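Local coordinates for protein N-acetylglucosamine-6-phosphate deacetylase (Mycobacterium smegmatis, PDB 6FV4) that probably removes the acetyl group from N-acetylglucosamine-6-phosphate with the help of a divalent metal ion, at residues 94-99 against 321-326; 176-181 against 199-204. The protein carries 1 engineered substitution. All coordinates share one frame; numbering follows the deposited sequence.

How the interactions relate
Both contacts lie in the (beta/alpha)8 barrel of the amidohydrolase family. Following the chain from the N terminus, residues 94-99 come first, at the end of helix 86-98. Residues 176-181 and 199-204 follow; they join in interaction 2 across a short loop that contains helix 186-195. Much later residues 321-326 return to 94-99 and close the long loop of interaction 1, which encloses interaction 2. Interaction 1 ties the helix after strand 63-76 to the helix that follows the last barrel strand. Interaction 2 pairs two neighbouring barrel strands. The two do not touch; their centres are 24 Å apart, on opposite sides of the chain's centre.

Interaction 1 of 2, residues 94-99 against 321-326; sequences ALHRAH and TATMEQ
His99 and Glu325 bring the two backbones closest, with their CA atoms 5.6 Å apart. His96 and Thr323 face each other at a wider CA-CA distance of 6.5 Å. The end of helix 86-98 thus meets the start of helix 324-334. In this (beta/alpha)8 barrel the first helix follows strand 63-76 and the second comes after strand 278-281, consistent with the place where the first and last strands of such a barrel come together.

The main polar link is a histidine-carboxylate hydrogen bond. His99 ND1 donates to Glu325 OE2 at 2.7 Å, and the N-H points to the oxygen at 156°. The oxygen lies near the ring plane, while the carboxylate is turned 41° from it. Glu325 reaches out with an extended chain, and its OE1 takes a second bond from Val382 N. The carboxylate therefore also ties this helix start to strand 382-387. Accepting from ND1, it would probably polarise the His99 ring.

Thr323 approaches the same ring from above. Its CG2 makes a CH-pi contact over one face, 4.3 Å from the centroid. This methyl is anti to the carbonyl carbon of Thr323, which leaves OG1 for helix capping. Thr323 is the N-cap and forms a capping box with Gln326. Gln326 OE1 accepts from both Thr323 N and Thr323 OG1, and OG1 takes a weak bond from Gln326 N in return.

NE2 of the buried His96 ring is hydrogen-bonded to Gly75 O, which helps hold the ring's orientation. Leu95 CD2 lies over one face of the His96 ring, offset toward the rim. At the edge of that ring, near its plane, CE1 comes within 3.9 Å of Ala322 O.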
loop_
_atom_site.group_PDB
_atom_site.type_symbol
_atom_site.label_atom_id
_atom_site.label_comp_id
_atom_site.label_asym_id
_atom_site.label_seq_id
_atom_site.Cartn_x
_atom_site.Cartn_y
_atom_site.Cartn_z
ATOM N N ALA B 94 -32.343 -10.405 11.812
ATOM C CA ALA B 94 -32.342 -11.826 12.148
ATOM C C ALA B 94 -31.355 -12.601 11.283
ATOM O O ALA B 94 -30.718 -13.546 11.753
ATOM C CB ALA B 94 -33.746 -12.411 11.997
ATOM N N LEU B 95 -31.217 -12.211 10.013
ATOM C CA LEU B 95 -30.311 -12.916 9.117
ATOM C C LEU B 95 -28.865 -12.712 9.528
ATOM O O LEU B 95 -28.118 -13.675 9.718
ATOM C CB LEU B 95 -30.502 -12.453 7.673
ATOM C CG LEU B 95 -29.427 -13.260 6.959
ATOM C CD1 LEU B 95 -29.984 -14.582 6.479
ATOM C CD2 LEU B 95 -28.694 -12.478 5.879
ATOM N N HIS B 96 -28.446 -11.454 9.649
ATOM C CA HIS B 96 -27.054 -11.174 9.968
ATOM C C HIS B 96 -26.697 -11.600 11.384
ATOM O O HIS B 96 -25.579 -12.066 11.620
ATOM C CB HIS B 96 -26.770 -9.702 9.756
ATOM C CG HIS B 96 -26.763 -9.327 8.314
ATOM N ND1 HIS B 96 -25.666 -9.539 7.508
ATOM C CD2 HIS B 96 -27.731 -8.818 7.517
ATOM C CE1 HIS B 96 -25.950 -9.150 6.277
ATOM N NE2 HIS B 96 -27.194 -8.705 6.257
ATOM N N ARG B 97 -27.627 -11.454 12.332
ATOM C CA ARG B 97 -27.377 -11.919 13.700
ATOM C C ARG B 97 -27.058 -13.412 13.734
ATOM O O ARG B 97 -26.172 -13.851 14.479
ATOM C CB ARG B 97 -28.592 -11.621 14.595
ATOM C CG ARG B 97 -28.255 -11.145 16.009
ATOM C CD ARG B 97 -29.460 -10.462 16.686
ATOM N NE ARG B 97 -29.322 -9.010 16.771
ATOM C CZ ARG B 97 -30.226 -8.201 17.331
ATOM N NH1 ARG B 97 -31.329 -8.701 17.863
ATOM N NH2 ARG B 97 -30.035 -6.888 17.354
ATOM N N ALA B 98 -27.777 -14.209 12.934
ATOM C CA ALA B 98 -27.563 -15.647 12.896
ATOM C C ALA B 98 -26.206 -16.009 12.310
ATOM O O ALA B 98 -25.727 -17.124 12.526
ATOM C CB ALA B 98 -28.674 -16.321 12.087
ATOM N N HIS B 99 -25.583 -15.098 11.569
ATOM C CA HIS B 99 -24.247 -15.307 11.044
ATOM C C HIS B 99 -23.180 -14.574 11.837
ATOM O O HIS B 99 -22.045 -14.462 11.360
ATOM C CB HIS B 99 -24.202 -14.892 9.580
ATOM C CG HIS B 99 -25.051 -15.757 8.715
ATOM N ND1 HIS B 99 -24.564 -16.884 8.094
ATOM C CD2 HIS B 99 -26.365 -15.688 8.403
ATOM C CE1 HIS B 99 -25.538 -17.461 7.414
ATOM N NE2 HIS B 99 -26.641 -16.755 7.585
ATOM N N THR B 321 -23.709 -9.771 -1.448
ATOM C CA THR B 321 -24.557 -10.655 -0.654
ATOM C C THR B 321 -23.727 -11.336 0.420
ATOM O O THR B 321 -23.946 -12.498 0.767
ATOM C CB THR B 321 -25.306 -11.688 -1.503
ATOM O OG1 THR B 321 -24.429 -12.301 -2.444
ATOM C CG2 THR B 321 -26.471 -11.046 -2.253
ATOM N N ALA B 322 -22.765 -10.598 0.960
ATOM C CA ALA B 322 -21.836 -11.130 1.944
ATOM C C ALA B 322 -22.417 -11.004 3.341
ATOM O O ALA B 322 -23.159 -10.067 3.637
ATOM C CB ALA B 322 -20.499 -10.389 1.887
ATOM N N THR B 323 -22.080 -11.963 4.196
ATOM C CA THR B 323 -22.299 -11.856 5.634
ATOM C C THR B 323 -20.953 -11.698 6.322
ATOM O O THR B 323 -19.905 -12.051 5.769
ATOM C CB THR B 323 -23.010 -13.093 6.197
ATOM O OG1 THR B 323 -22.189 -14.248 5.977
ATOM C CG2 THR B 323 -24.344 -13.299 5.520
ATOM N N MET B 324 -20.981 -11.169 7.544
ATOM C CA MET B 324 -19.722 -10.998 8.262
ATOM C C MET B 324 -19.006 -12.323 8.444
ATOM O O MET B 324 -17.773 -12.353 8.444
ATOM C CB MET B 324 -19.942 -10.328 9.612
ATOM C CG MET B 324 -20.145 -8.829 9.528
ATOM S SD MET B 324 -18.880 -7.804 8.755
ATOM C CE MET B 324 -17.758 -7.471 10.130
ATOM N N GLU B 325 -19.761 -13.419 8.595
ATOM C CA GLU B 325 -19.177 -14.755 8.647
ATOM C C GLU B 325 -18.341 -15.054 7.401
ATOM O O GLU B 325 -17.257 -15.643 7.495
ATOM C CB GLU B 325 -20.298 -15.790 8.800
ATOM C CG GLU B 325 -19.863 -17.223 8.564
ATOM C CD GLU B 325 -20.988 -18.207 8.754
ATOM O OE1 GLU B 325 -20.736 -19.425 8.724
ATOM O OE2 GLU B 325 -22.129 -17.762 8.954
ATOM N N GLN B 326 -18.835 -14.669 6.219
ATOM C CA GLN B 326 -18.094 -14.952 4.993
ATOM C C GLN B 326 -16.869 -14.057 4.862
ATOM O O GLN B 326 -15.795 -14.526 4.467
ATOM C CB GLN B 326 -19.000 -14.792 3.767
ATOM C CG GLN B 326 -20.014 -15.916 3.592
ATOM C CD GLN B 326 -21.121 -15.557 2.611
ATOM O OE1 GLN B 326 -22.144 -15.006 3.003
ATOM N NE2 GLN B 326 -20.929 -15.889 1.334
#

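Interaction 2 of 2, residues 176-181 against 199-204; sequences MVTIAP and VAAVGH. With CD (cadmium ion), chain J.
With chi1 at -179°, the Met176 side chain swings CG away from its own N-H and toward Ala201 CB, 4.0 Å off. Thr178 has chi1 near -65°, which turns its methyl CG2 onto Gly203 CA at 3.7 Å. Thr178 OG1 is left on the other branch, near Ala201 CB, and bonds to His136 NE2 and Thr224 OG1. Those two bonds probably hold the rotation of the buried Thr178 side chain.

The backbones form a parallel pair of the (beta/alpha)8 barrel, with helix 186-195 as the crossover of the beta-alpha-beta unit. The strand axes are inclined by 33°. Val177 N bonds to Val199 O at 2.9 Å, Ala201 N to Val177 O, and Ile179 N to Ala201 O at 2.7 Å. Val177 thus uses both its N-H and its carbonyl on the same neighbour. The CA atoms of Met176 and Thr178 add CA-H...O contacts to Val199 O and Ala201 O.

Met176, Thr178, Val199 and Ala201 share one face of the sheet. Val177, Ile179 and Ala200 point to the other, where they meet helix 186-195. Past the strands, the Pro181 ring crosses Val202 at about a right angle, its CG 3.7 Å from Val202 CG1. Ala180 CB packs against His204 O.

Gly203 is almost fully extended, and His204 then takes a left-handed backbone conformation just beyond the strand. From there its NE2 binds the cadmium ion at 2.3 Å. Glu138, His150, His225 and a water also bind this metal. The paired strands place His204 at the C-terminal end of the barrel strand, where this family keeps its metal site. It is a zinc ligand in another structure of this protein, so the same imidazole nitrogen can probably serve either metal.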
loop_
_atom_site.group_PDB
_atom_site.type_symbol
_atom_site.label_atom_id
_atom_site.label_comp_id
_atom_site.label_asym_id
_atom_site.label_seq_id
_atom_site.Cartn_x
_atom_site.Cartn_y
_atom_site.Cartn_z
ATOM N N MET B 176 -22.799 7.682 11.205
ATOM C CA MET B 176 -21.816 7.855 10.148
ATOM C C MET B 176 -22.495 8.441 8.918
ATOM O O MET B 176 -23.631 8.072 8.590
ATOM C CB MET B 176 -21.136 6.521 9.804
ATOM C CG MET B 176 -20.088 6.645 8.716
ATOM S SD MET B 176 -18.959 5.225 8.730
ATOM C CE MET B 176 -20.057 3.887 8.267
ATOM N N VAL B 177 -21.798 9.362 8.251
ATOM C CA VAL B 177 -22.278 10.010 7.029
ATOM C C VAL B 177 -21.147 10.021 6.003
ATOM O O VAL B 177 -20.072 10.572 6.265
ATOM C CB VAL B 177 -22.767 11.442 7.300
ATOM C CG1 VAL B 177 -23.175 12.143 5.983
ATOM C CG2 VAL B 177 -23.948 11.419 8.270
ATOM N N THR B 178 -21.392 9.427 4.835
ATOM C CA THR B 178 -20.425 9.433 3.733
ATOM C C THR B 178 -20.510 10.747 2.957
ATOM O O THR B 178 -21.602 11.173 2.551
ATOM C CB THR B 178 -20.676 8.259 2.791
ATOM O OG1 THR B 178 -20.435 7.033 3.488
ATOM C CG2 THR B 178 -19.737 8.327 1.579
ATOM N N ILE B 179 -19.360 11.398 2.777
ATOM C CA ILE B 179 -19.246 12.710 2.148
ATOM C C ILE B 179 -18.268 12.593 0.984
ATOM O O ILE B 179 -17.138 12.127 1.167
ATOM C CB ILE B 179 -18.763 13.772 3.156
ATOM C CG1 ILE B 179 -19.797 13.971 4.259
ATOM C CG2 ILE B 179 -18.508 15.120 2.479
ATOM C CD1 ILE B 179 -21.093 14.515 3.716
ATOM N N ALA B 180 -18.698 13.012 -0.206
ATOM C CA ALA B 180 -17.775 13.175 -1.324
ATOM C C ALA B 180 -17.051 14.509 -1.167
ATOM O O ALA B 180 -17.706 15.559 -1.167
ATOM C CB ALA B 180 -18.515 13.118 -2.660
ATOM N N PRO B 181 -15.718 14.516 -1.019
ATOM C CA PRO B 181 -15.019 15.743 -0.593
ATOM C C PRO B 181 -14.968 16.868 -1.622
ATOM O O PRO B 181 -14.527 17.965 -1.255
ATOM C CB PRO B 181 -13.599 15.245 -0.278
ATOM C CG PRO B 181 -13.736 13.805 -0.020
ATOM C CD PRO B 181 -14.847 13.330 -0.908
ATOM N N VAL B 199 -19.517 10.426 12.760
ATOM C CA VAL B 199 -18.323 10.117 11.977
ATOM C C VAL B 199 -18.529 10.574 10.538
ATOM O O VAL B 199 -19.576 10.318 9.922
ATOM C CB VAL B 199 -17.999 8.615 12.036
ATOM C CG1 VAL B 199 -16.802 8.297 11.151
ATOM C CG2 VAL B 199 -17.722 8.155 13.476
ATOM N N ALA B 200 -17.536 11.266 9.994
ATOM C CA ALA B 200 -17.537 11.642 8.590
ATOM C C ALA B 200 -16.694 10.621 7.834
ATOM O O ALA B 200 -15.524 10.406 8.173
ATOM C CB ALA B 200 -17.007 13.065 8.410
ATOM N N ALA B 201 -17.298 9.964 6.843
ATOM C CA ALA B 201 -16.603 9.014 5.989
ATOM C C ALA B 201 -16.428 9.611 4.597
ATOM O O ALA B 201 -17.251 10.405 4.151
ATOM C CB ALA B 201 -17.367 7.684 5.911
ATOM N N VAL B 202 -15.328 9.248 3.914
ATOM C CA VAL B 202 -15.087 9.664 2.532
ATOM C C VAL B 202 -15.448 8.498 1.623
ATOM O O VAL B 202 -15.038 7.361 1.873
ATOM C CB VAL B 202 -13.624 10.100 2.303
ATOM C CG1 VAL B 202 -13.335 10.259 0.810
ATOM C CG2 VAL B 202 -13.332 11.397 2.988
ATOM N N GLY B 203 -16.211 8.772 0.570
ATOM C CA GLY B 203 -16.660 7.711 -0.309
ATOM C C GLY B 203 -17.403 8.299 -1.486
ATOM O O GLY B 203 -17.697 9.499 -1.526
ATOM N N HIS B 204 -17.674 7.432 -2.465
ATOM C CA HIS B 204 -18.496 7.764 -3.633
ATOM C C HIS B 204 -18.083 9.094 -4.253
ATOM O O HIS B 204 -18.885 10.013 -4.412
ATOM C CB HIS B 204 -19.977 7.776 -3.255
ATOM C CG HIS B 204 -20.560 6.410 -3.187
ATOM N ND1 HIS B 204 -21.294 5.861 -4.217
ATOM C CD2 HIS B 204 -20.480 5.462 -2.227
ATOM C CE1 HIS B 204 -21.652 4.634 -3.891
ATOM N NE2 HIS B 204 -21.165 4.364 -2.692
HETATM CD CD CD J . -21.717 2.230 -1.926
HETATM O O HOH W 1 -21.318 0.940 -4.139
#